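Local coordinates for water-soluble chlorophyll protein (Brassicaceae, PDB 5HPZ) that binds chlorophyll in a water-soluble tetramer built on a Kunitz-type beta-trefoil fold and probably tunes the pigment's spectrum by deforming its ring, at residues L30-I35 with P54-S59; T77-F82 with N121-I126; L96-V101 with A110-G115. All blocks are in the same frame, centred on the assembly; numbering follows the deposited sequence.

In the fold
Following the chain from the N terminus, contact 1 comes first. It closes the loop between strand 30-33 and the start of strand 58-62 and is complete before the others begin. Strand 58-62 pairs with strand 78-82, which opens contact 2. Contact 2 closes only at residues 121-126, so contact 3, the hairpin of strands 97-99 and 111-113, is nested inside its loop. The contacts also meet directly. E81 runs beside S59, I80 O lies 2.8 Å from W97 N, probably a hydrogen bond, and I113 packs on P32. Together they tie the chlorophyll-binding strand to the interior of the beta-trefoil.

Contact 1 of 3, residues L30-I35 with P54-S59; sequences LVPAAI and PGLPVS. With 68G (13'2-hydroxyl-Chlorophyll a), chain C.
L30 and L56 are joined through their backbones. L56 N gives a hydrogen bond to L30 O at 3.0 Å, with an N-H...O angle of 156°. A water adds a second link, donating to both L30 O and L56 O, so the L30 carbonyl is held by two donors.

The apolar contact is small. L56 CG lies anti to the backbone N (chi1 -174°), which carries the side chain toward P32. Its CD2 branch does the touching and meets P32 CD and CG, 3.6 Å from P32 CD. The two side chains cross at about a right angle. V31 CG1 lies 3.8 Å from G55 CA. G55 has backbone angles suited to glycine, and G55 CA lies 3.4 Å from L30 O.

In this Kunitz-type beta-trefoil, strand 30-33 is part of the chlorophyll pocket. It also pairs with strand 44-47. F82 packs on both P32 and L56.

The remaining interactions are with the pigment. P32 O binds the chlorophyll magnesium at 2.5 Å, a backbone ligand in place of a side chain. Both V31 methyls rest against the macrocycle, with CG1 3.5 Å from pigment atom C3D. A33 CB lies against the macrocycle, and A34 CB meets its methyl and vinyl substituents. L56 CD2 reaches the ethyl group, 3.9 Å from pigment atom CAC.

Contact 2 of 3, residues T77-F82 with N121-I126; sequences TINIEF and NSLFKI
I80 and F124 meet at about a right angle, where strands 78-82 and 124-126 of the beta-trefoil lie at 93°. The CD1 methyl of I80 sits over one face of the F124 ring, 4.0 Å from its centroid, in a CH-pi contact. I80 CG1 is anti to the carbonyl carbon (chi1 -57°), and its chain extends onward to bring CD1 to the ring. W97 of strand 97-99 touches both residues.

I78 and I126 also cross at about a right angle and meet tip to tip through their CD1 methyls, 3.8 Å apart. T77 CG2 lies against the aliphatic chain of K125, nearest to CE. T77 OG1 turns to another partner, the E63 carbonyl.

Strand 78-82 and strand 124-128 share a single antiparallel bridge. I78 and F124 form a hydrogen-bonded pair, I78 N to F124 O and F124 N to I78 O, both 2.9 Å.

N79 crosses L123, whose CD2 methyl approaches ND2. The N79 amide also bonds the R117 carbonyl. A water links I80 N to S122 O. N79 ND2 donates to the same S122 O at 3.1 Å, from above the carbonyl plane, with the acceptor close to the plane of the N79 amide.

Contact 3 of 3, residues L96-V101 with A110-G115; sequences LWAVDV and AIIIGG
L96 meets G114 and G115 through its carbonyl. L96 O accepts from G114 N at 2.7 Å and from G115 N at 2.9 Å. The two donors come from opposite faces of the carbonyl plane. The L96 side chain lies along G115, with CB 3.6 Å from G115 O. S94 OG bonds both L96 N and G115 O, which ties the two ends together from outside.

W97 pairs with I113 without hydrogen bonds between the two. Its CA contacts I112 O, and its ring lies obliquely near I111 CG2. The W97 ring also meets F82, with the planes at about 45°.

A98 and I112 form the hydrogen-bonded pair. I112 N donates to A98 O at 2.8 Å, while A98 N reaches I112 O with an N-H...O angle of 142°. I112 CG1 sits between the backbone N and the carbonyl carbon (chi1 52°), which sets it 3.4 Å from A98 O. A98 CB packs on G115 CA at 3.5 Å. G115 has no side chain, and its CA lies directly against this methyl.

V99 faces I111 on the same side as W97 and I113. V99 CG2 and I111 CD1 touch obliquely at 4.0 Å. The V99 carbonyl is bonded by N121.

D100 N donates to A110 O at 2.9 Å, and D100 CB lies close to that carbonyl. D100 OD2 accepts from a water that also takes the A110 N-H. OD1 is bonded by S102.

W97 and I111 pack on I45 and L157, and I113 on I45. The arrangement is a short, twisted antiparallel beta hairpin, one of the antiparallel elements of the beta-trefoil.

Contact 1 of 3, residues L30-I35 with P54-S59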
loop_
_atom_site.group_PDB
_atom_site.type_symbol
_atom_site.label_atom_id
_atom_site.label_comp_id
_atom_site.label_asym_id
_atom_site.label_seq_id
_atom_site.Cartn_x
_atom_site.Cartn_y
_atom_site.Cartn_z
ATOM N N LEU A 30 7.467 11.994 16.412
ATOM C CA LEU A 30 6.682 12.423 15.284
ATOM C C LEU A 30 7.379 12.091 13.968
ATOM O O LEU A 30 8.610 12.294 13.836
ATOM C CB LEU A 30 6.462 13.942 15.338
ATOM C CG LEU A 30 5.782 14.501 16.600
ATOM C CD1 LEU A 30 5.431 15.944 16.434
ATOM C CD2 LEU A 30 4.579 13.621 16.960
ATOM N N VAL A 31 6.580 11.616 13.016
ATOM C CA VAL A 31 7.059 11.079 11.748
ATOM C C VAL A 31 6.075 11.499 10.680
ATOM O O VAL A 31 4.870 11.726 10.970
ATOM C CB VAL A 31 7.195 9.538 11.741
ATOM C CG1 VAL A 31 8.214 9.122 12.795
ATOM C CG2 VAL A 31 5.820 8.848 11.881
ATOM N N PRO A 32 6.565 11.644 9.450
ATOM C CA PRO A 32 5.624 11.765 8.330
ATOM C C PRO A 32 4.782 10.512 8.143
ATOM O O PRO A 32 5.291 9.386 8.331
ATOM C CB PRO A 32 6.537 11.923 7.102
ATOM C CG PRO A 32 7.862 12.241 7.637
ATOM C CD PRO A 32 7.952 11.610 8.975
ATOM N N ALA A 33 3.547 10.690 7.687
ATOM C CA ALA A 33 2.742 9.560 7.348
ATOM C C ALA A 33 1.638 10.007 6.506
ATOM O O ALA A 33 1.168 11.120 6.675
ATOM C CB ALA A 33 2.184 8.892 8.600
ATOM N N ALA A 34 1.211 9.147 5.586
ATOM C CA ALA A 34 0.119 9.485 4.746
ATOM C C ALA A 34 -1.166 9.590 5.592
ATOM O O ALA A 34 -1.438 8.750 6.502
ATOM C CB ALA A 34 -0.047 8.511 3.586
ATOM N N ILE A 35 -1.868 10.692 5.368
ATOM C CA ILE A 35 -3.168 10.909 6.042
ATOM C C ILE A 35 -4.335 10.777 5.107
ATOM O O ILE A 35 -5.449 10.647 5.540
ATOM C CB ILE A 35 -3.204 12.233 6.824
ATOM C CG1 ILE A 35 -2.967 13.484 5.963
ATOM C CG2 ILE A 35 -2.182 12.175 7.976
ATOM C CD1 ILE A 35 -3.195 14.759 6.777
ATOM N N PRO A 54 12.208 6.924 17.639
ATOM C CA PRO A 54 12.437 8.270 18.135
ATOM C C PRO A 54 11.799 9.400 17.319
ATOM O O PRO A 54 11.872 10.554 17.698
ATOM C CB PRO A 54 13.975 8.380 18.054
ATOM C CG PRO A 54 14.294 7.591 16.794
ATOM C CD PRO A 54 13.387 6.400 16.907
ATOM N N GLY A 55 11.216 9.115 16.170
ATOM C CA GLY A 55 10.829 10.204 15.298
ATOM C C GLY A 55 11.803 10.402 14.156
ATOM O O GLY A 55 12.916 9.856 14.128
ATOM N N LEU A 56 11.349 11.139 13.177
ATOM C CA LEU A 56 12.247 11.597 12.126
ATOM C C LEU A 56 12.751 12.950 12.542
ATOM O O LEU A 56 11.956 13.825 12.929
ATOM C CB LEU A 56 11.522 11.714 10.784
ATOM C CG LEU A 56 12.364 12.061 9.546
ATOM C CD1 LEU A 56 13.255 10.876 9.197
ATOM C CD2 LEU A 56 11.439 12.391 8.380
ATOM N N PRO A 57 14.077 13.161 12.454
ATOM C CA PRO A 57 14.549 14.414 12.935
ATOM C C PRO A 57 14.008 15.573 12.146
ATOM O O PRO A 57 13.633 15.461 10.961
ATOM C CB PRO A 57 16.092 14.343 12.719
ATOM C CG PRO A 57 16.415 12.938 12.387
ATOM C CD PRO A 57 15.149 12.411 11.753
ATOM N N VAL A 58 13.945 16.689 12.844
ATOM C CA VAL A 58 13.648 18.002 12.279
ATOM C C VAL A 58 14.766 18.986 12.697
ATOM O O VAL A 58 15.603 18.674 13.569
ATOM C CB VAL A 58 12.344 18.571 12.823
ATOM C CG1 VAL A 58 11.157 17.657 12.524
ATOM C CG2 VAL A 58 12.451 18.811 14.322
ATOM N N SER A 59 14.744 20.164 12.094
ATOM C CA SER A 59 15.539 21.270 12.564
ATOM C C SER A 59 14.728 22.511 12.423
ATOM O O SER A 59 13.824 22.580 11.585
ATOM C CB SER A 59 16.856 21.370 11.775
ATOM O OG SER A 59 16.574 21.539 10.402
HETATM C C1 68G C . 3.104 1.911 13.165
HETATM C C2 68G C . 3.714 0.696 12.456
HETATM C C3 68G C . 2.789 -0.196 11.753
HETATM C C4 68G C . 1.349 0.183 11.882
HETATM C C5 68G C . 3.200 -1.494 11.054
HETATM C C6 68G C . 3.841 -1.258 9.723
HETATM C C7 68G C . 2.996 -0.477 8.775
HETATM C C8 68G C . 3.591 -0.754 7.409
HETATM C C9 68G C . 5.003 -0.152 7.210
HETATM C C10 68G C . 2.694 -0.115 6.380
HETATM C C11 68G C . 1.963 -1.220 5.739
HETATM C C12 68G C . 1.241 -0.500 4.608
HETATM C C13 68G C . -0.205 -0.993 4.666
HETATM C C14 68G C . -0.274 -2.541 4.554
HETATM C C15 68G C . -0.953 -0.292 3.512
HETATM C C16 68G C . -2.453 -0.249 3.786
HETATM C C17 68G C . -2.983 0.502 2.575
HETATM C C18 68G C . -4.463 0.530 2.746
HETATM C C19 68G C . -5.009 1.733 2.015
HETATM C C20 68G C . -5.010 -0.721 2.055
HETATM O O2A 68G C . 2.364 2.817 12.276
HETATM C CGA 68G C . 2.447 4.043 12.856
HETATM O O1A 68G C . 2.870 4.268 14.002
HETATM C CBA 68G C . 2.051 5.165 11.964
HETATM C CAA 68G C . 3.379 5.726 11.358
HETATM C C2A 68G C . 4.045 4.770 10.310
HETATM C C3A 68G C . 3.191 4.728 9.110
HETATM C CMA 68G C . 3.271 3.312 8.627
HETATM C C4A 68G C . 3.818 5.577 8.093
HETATM C CHB 68G C . 3.360 5.831 6.869
HETATM N NA 68G C . 4.976 5.951 8.586
HETATM C C1A 68G C . 5.206 5.448 9.807
HETATM C CHA 68G C . 6.377 5.642 10.435
HETATM C CBD 68G C . 6.884 5.097 11.666
HETATM C CGD 68G C . 6.864 3.641 11.675
HETATM O O1D 68G C . 6.413 2.984 12.643
HETATM O O2D 68G C . 7.342 3.017 10.577
HETATM C CED 68G C . 7.264 1.611 10.665
HETATM O O 68G C . 6.150 5.418 12.787
HETATM C CAD 68G C . 8.221 5.611 11.783
HETATM O OBD 68G C . 8.968 5.406 12.786
HETATM C C3D 68G C . 8.496 6.367 10.677
HETATM C C2D 68G C . 9.353 7.143 9.958
HETATM C CMD 68G C . 10.631 7.455 10.337
HETATM C C4D 68G C . 7.398 6.346 9.921
HETATM N ND 68G C . 7.545 7.024 8.796
HETATM C C1D 68G C . 8.786 7.544 8.801
HETATM C CHD 68G C . 9.319 8.322 7.781
HETATM C C4C 68G C . 8.819 8.672 6.581
HETATM N NC 68G C . 7.538 8.375 6.203
HETATM MG MG 68G C . 6.207 7.284 7.311
HETATM C C3C 68G C . 9.351 9.389 5.543
HETATM C CAC 68G C . 10.745 9.968 5.459
HETATM C CBC 68G C . 11.627 8.764 4.977
HETATM C C2C 68G C . 8.424 9.488 4.565
HETATM C CMC 68G C . 8.621 10.127 3.390
HETATM C C1C 68G C . 7.285 8.852 4.968
HETATM C CHC 68G C . 6.114 8.673 4.337
HETATM C C4B 68G C . 5.110 7.806 4.602
HETATM N NB 68G C . 4.872 7.310 5.823
HETATM C C1B 68G C . 3.824 6.487 5.779
HETATM C C2B 68G C . 3.398 6.460 4.484
HETATM C CMB 68G C . 2.351 5.728 4.025
HETATM C C3B 68G C . 4.160 7.315 3.782
HETATM C CAB 68G C . 4.195 7.636 2.477
HETATM C CBB 68G C . 3.059 7.555 1.479
HETATM O O HOH W 1 10.578 14.048 15.241
#

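Contact 2 of 3, residues T77-F82 with N121-I126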
loop_
_atom_site.group_PDB
_atom_site.type_symbol
_atom_site.label_atom_id
_atom_site.label_comp_id
_atom_site.label_asym_id
_atom_site.label_seq_id
_atom_site.Cartn_x
_atom_site.Cartn_y
_atom_site.Cartn_z
ATOM N N THR A 77 8.878 33.271 15.551
ATOM C CA THR A 77 8.465 32.439 14.400
ATOM C C THR A 77 9.641 31.741 13.728
ATOM O O THR A 77 10.696 32.327 13.486
ATOM C CB THR A 77 7.654 33.182 13.339
ATOM O OG1 THR A 77 8.430 34.251 12.777
ATOM C CG2 THR A 77 6.376 33.689 13.947
ATOM N N ILE A 78 9.452 30.449 13.506
ATOM C CA ILE A 78 10.405 29.621 12.867
ATOM C C ILE A 78 9.632 28.808 11.825
ATOM O O ILE A 78 8.391 28.732 11.868
ATOM C CB ILE A 78 11.078 28.660 13.874
ATOM C CG1 ILE A 78 10.020 27.786 14.585
ATOM C CG2 ILE A 78 11.860 29.427 14.927
ATOM C CD1 ILE A 78 10.606 26.676 15.430
ATOM N N ASN A 79 10.397 28.214 10.917
ATOM C CA ASN A 79 9.963 27.061 10.112
ATOM C C ASN A 79 10.470 25.819 10.800
ATOM O O ASN A 79 11.507 25.841 11.501
ATOM C CB ASN A 79 10.503 27.105 8.669
ATOM C CG ASN A 79 10.071 28.353 7.892
ATOM O OD1 ASN A 79 10.878 28.925 7.174
ATOM N ND2 ASN A 79 8.809 28.768 8.022
ATOM N N ILE A 80 9.717 24.732 10.621
ATOM C CA ILE A 80 10.120 23.413 11.124
ATOM C C ILE A 80 10.247 22.496 9.917
ATOM O O ILE A 80 9.337 22.395 9.101
ATOM C CB ILE A 80 9.077 22.848 12.093
ATOM C CG1 ILE A 80 8.856 23.820 13.254
ATOM C CG2 ILE A 80 9.475 21.474 12.577
ATOM C CD1 ILE A 80 7.679 23.440 14.144
ATOM N N GLU A 81 11.385 21.843 9.789
ATOM C CA GLU A 81 11.587 21.009 8.625
ATOM C C GLU A 81 12.106 19.659 8.976
ATOM O O GLU A 81 13.031 19.447 9.818
ATOM C CB GLU A 81 12.438 21.696 7.530
ATOM C CG GLU A 81 13.733 22.405 7.915
ATOM C CD GLU A 81 14.628 22.637 6.684
ATOM O OE1 GLU A 81 14.100 22.750 5.552
ATOM O OE2 GLU A 81 15.868 22.660 6.845
ATOM N N PHE A 82 11.507 18.711 8.314
ATOM C CA PHE A 82 11.996 17.380 8.434
ATOM C C PHE A 82 13.370 17.294 7.746
ATOM O O PHE A 82 13.572 17.899 6.705
ATOM C CB PHE A 82 10.979 16.413 7.842
ATOM C CG PHE A 82 9.893 15.987 8.843
ATOM C CD1 PHE A 82 10.244 15.362 10.060
ATOM C CD2 PHE A 82 8.563 16.182 8.568
ATOM C CE1 PHE A 82 9.264 14.958 10.981
ATOM C CE2 PHE A 82 7.573 15.744 9.456
ATOM C CZ PHE A 82 7.927 15.134 10.656
ATOM N N ASN A 121 1.294 30.142 6.759
ATOM C CA ASN A 121 0.921 28.811 7.252
ATOM C C ASN A 121 2.137 27.909 7.588
ATOM O O ASN A 121 1.984 26.834 8.148
ATOM C CB ASN A 121 -0.017 28.148 6.223
ATOM C CG ASN A 121 0.741 27.539 5.035
ATOM O OD1 ASN A 121 1.672 28.129 4.494
ATOM N ND2 ASN A 121 0.346 26.346 4.635
ATOM N N SER A 122 3.356 28.324 7.244
ATOM C CA SER A 122 4.504 27.546 7.598
ATOM C C SER A 122 5.164 28.025 8.847
ATOM O O SER A 122 6.228 27.494 9.189
ATOM C CB SER A 122 5.515 27.572 6.459
ATOM O OG SER A 122 4.920 27.088 5.268
ATOM N N LEU A 123 4.596 29.034 9.502
ATOM C CA LEU A 123 5.266 29.659 10.670
ATOM C C LEU A 123 4.732 29.116 12.026
ATOM O O LEU A 123 3.527 29.102 12.263
ATOM C CB LEU A 123 5.035 31.170 10.676
ATOM C CG LEU A 123 5.549 32.014 9.510
ATOM C CD1 LEU A 123 5.454 33.499 9.861
ATOM C CD2 LEU A 123 6.961 31.643 9.156
ATOM N N PHE A 124 5.660 28.684 12.876
ATOM C CA PHE A 124 5.365 28.147 14.154
ATOM C C PHE A 124 6.067 28.941 15.203
ATOM O O PHE A 124 7.065 29.578 14.908
ATOM C CB PHE A 124 5.850 26.700 14.219
ATOM C CG PHE A 124 5.099 25.807 13.296
ATOM C CD1 PHE A 124 5.347 25.860 11.916
ATOM C CD2 PHE A 124 4.125 24.928 13.781
ATOM C CE1 PHE A 124 4.622 25.063 11.032
ATOM C CE2 PHE A 124 3.371 24.155 12.899
ATOM C CZ PHE A 124 3.625 24.215 11.529
ATOM N N LYS A 125 5.573 28.865 16.434
ATOM C CA LYS A 125 6.333 29.300 17.597
ATOM C C LYS A 125 6.366 28.179 18.604
ATOM O O LYS A 125 5.369 27.456 18.755
ATOM C CB LYS A 125 5.646 30.474 18.267
ATOM C CG LYS A 125 5.443 31.663 17.348
ATOM C CD LYS A 125 4.674 32.744 18.092
ATOM C CE LYS A 125 4.721 34.053 17.331
ATOM N NZ LYS A 125 3.836 35.068 17.941
ATOM N N ILE A 126 7.502 28.052 19.283
ATOM C CA ILE A 126 7.645 27.135 20.375
ATOM C C ILE A 126 7.308 27.905 21.638
ATOM O O ILE A 126 7.804 29.015 21.793
ATOM C CB ILE A 126 9.067 26.590 20.443
ATOM C CG1 ILE A 126 9.409 25.894 19.108
ATOM C CG2 ILE A 126 9.203 25.669 21.645
ATOM C CD1 ILE A 126 10.852 25.458 18.975
HETATM O O HOH W 2 7.774 25.199 8.856
#

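Contact 3 of 3, residues L96-V101 with A110-G115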
loop_
_atom_site.group_PDB
_atom_site.type_symbol
_atom_site.label_atom_id
_atom_site.label_comp_id
_atom_site.label_asym_id
_atom_site.label_seq_id
_atom_site.Cartn_x
_atom_site.Cartn_y
_atom_site.Cartn_z
ATOM N N LEU A 96 8.850 21.209 4.749
ATOM C CA LEU A 96 8.473 22.151 5.808
ATOM C C LEU A 96 7.092 21.803 6.338
ATOM O O LEU A 96 6.182 21.547 5.546
ATOM C CB LEU A 96 8.366 23.590 5.311
ATOM C CG LEU A 96 9.644 24.301 4.894
ATOM C CD1 LEU A 96 9.350 25.780 4.931
ATOM C CD2 LEU A 96 10.800 23.980 5.810
ATOM N N TRP A 97 6.951 21.850 7.664
ATOM C CA TRP A 97 5.649 21.745 8.295
ATOM C C TRP A 97 4.855 22.932 7.897
ATOM O O TRP A 97 5.402 24.032 7.716
ATOM C CB TRP A 97 5.754 21.717 9.822
ATOM C CG TRP A 97 6.453 20.525 10.441
ATOM C CD1 TRP A 97 7.340 19.677 9.872
ATOM C CD2 TRP A 97 6.229 20.034 11.757
ATOM N NE1 TRP A 97 7.735 18.719 10.784
ATOM C CE2 TRP A 97 7.044 18.907 11.937
ATOM C CE3 TRP A 97 5.432 20.463 12.811
ATOM C CZ2 TRP A 97 7.057 18.177 13.133
ATOM C CZ3 TRP A 97 5.448 19.762 13.966
ATOM C CH2 TRP A 97 6.236 18.642 14.135
ATOM N N ALA A 98 3.550 22.726 7.776
ATOM C CA ALA A 98 2.671 23.760 7.414
ATOM C C ALA A 98 1.264 23.360 7.815
ATOM O O ALA A 98 0.970 22.199 7.971
ATOM C CB ALA A 98 2.770 23.971 5.934
ATOM N N VAL A 99 0.382 24.319 7.966
ATOM C CA VAL A 99 -0.987 24.040 8.320
ATOM C C VAL A 99 -1.745 23.901 7.031
ATOM O O VAL A 99 -1.618 24.761 6.182
ATOM C CB VAL A 99 -1.634 25.210 9.096
ATOM C CG1 VAL A 99 -3.136 25.031 9.237
ATOM C CG2 VAL A 99 -1.001 25.357 10.460
ATOM N N ASP A 100 -2.544 22.841 6.872
ATOM C CA ASP A 100 -3.332 22.614 5.634
ATOM C C ASP A 100 -4.211 23.871 5.407
ATOM O O ASP A 100 -5.040 24.173 6.241
ATOM C CB ASP A 100 -4.192 21.349 5.798
ATOM C CG ASP A 100 -5.015 20.967 4.559
ATOM O OD1 ASP A 100 -4.840 21.510 3.431
ATOM O OD2 ASP A 100 -5.875 20.076 4.757
ATOM N N VAL A 101 -4.005 24.601 4.300
ATOM C CA VAL A 101 -4.943 25.671 3.910
ATOM C C VAL A 101 -5.626 25.404 2.562
ATOM O O VAL A 101 -6.161 26.306 1.946
ATOM C CB VAL A 101 -4.269 27.055 3.925
ATOM C CG1 VAL A 101 -3.745 27.382 5.325
ATOM C CG2 VAL A 101 -3.162 27.118 2.861
ATOM N N ALA A 110 -5.367 19.749 9.343
ATOM C CA ALA A 110 -4.235 18.883 9.556
ATOM C C ALA A 110 -2.929 19.704 9.443
ATOM O O ALA A 110 -2.865 20.673 8.726
ATOM C CB ALA A 110 -4.256 17.789 8.549
ATOM N N ILE A 111 -1.891 19.289 10.150
ATOM C CA ILE A 111 -0.558 19.795 9.891
ATOM C C ILE A 111 0.045 18.888 8.799
ATOM O O ILE A 111 0.078 17.658 8.937
ATOM C CB ILE A 111 0.348 19.720 11.138
ATOM C CG1 ILE A 111 -0.316 20.366 12.364
ATOM C CG2 ILE A 111 1.691 20.436 10.872
ATOM C CD1 ILE A 111 -0.692 21.813 12.180
ATOM N N ILE A 112 0.476 19.492 7.709
ATOM C CA ILE A 112 0.991 18.722 6.593
ATOM C C ILE A 112 2.473 19.012 6.374
ATOM O O ILE A 112 3.089 19.794 7.103
ATOM C CB ILE A 112 0.200 19.009 5.343
ATOM C CG1 ILE A 112 0.142 20.514 5.123
ATOM C CG2 ILE A 112 -1.193 18.433 5.476
ATOM C CD1 ILE A 112 -0.109 20.965 3.713
ATOM N N ILE A 113 3.053 18.340 5.402
ATOM C CA ILE A 113 4.435 18.487 5.061
ATOM C C ILE A 113 4.461 19.057 3.665
ATOM O O ILE A 113 3.801 18.547 2.739
ATOM C CB ILE A 113 5.194 17.169 5.118
ATOM C CG1 ILE A 113 5.024 16.543 6.501
ATOM C CG2 ILE A 113 6.659 17.403 4.752
ATOM C CD1 ILE A 113 5.642 15.178 6.636
ATOM N N GLY A 114 5.177 20.169 3.500
ATOM C CA GLY A 114 5.169 20.852 2.203
ATOM C C GLY A 114 5.004 22.356 2.176
ATOM O O GLY A 114 4.646 22.879 1.154
ATOM N N GLY A 115 5.188 23.048 3.296
ATOM C CA GLY A 115 5.013 24.497 3.302
ATOM C C GLY A 115 6.052 25.237 2.457
ATOM O O GLY A 115 7.107 24.682 2.126
HETATM O O HOH W 3 -7.002 19.418 7.030
#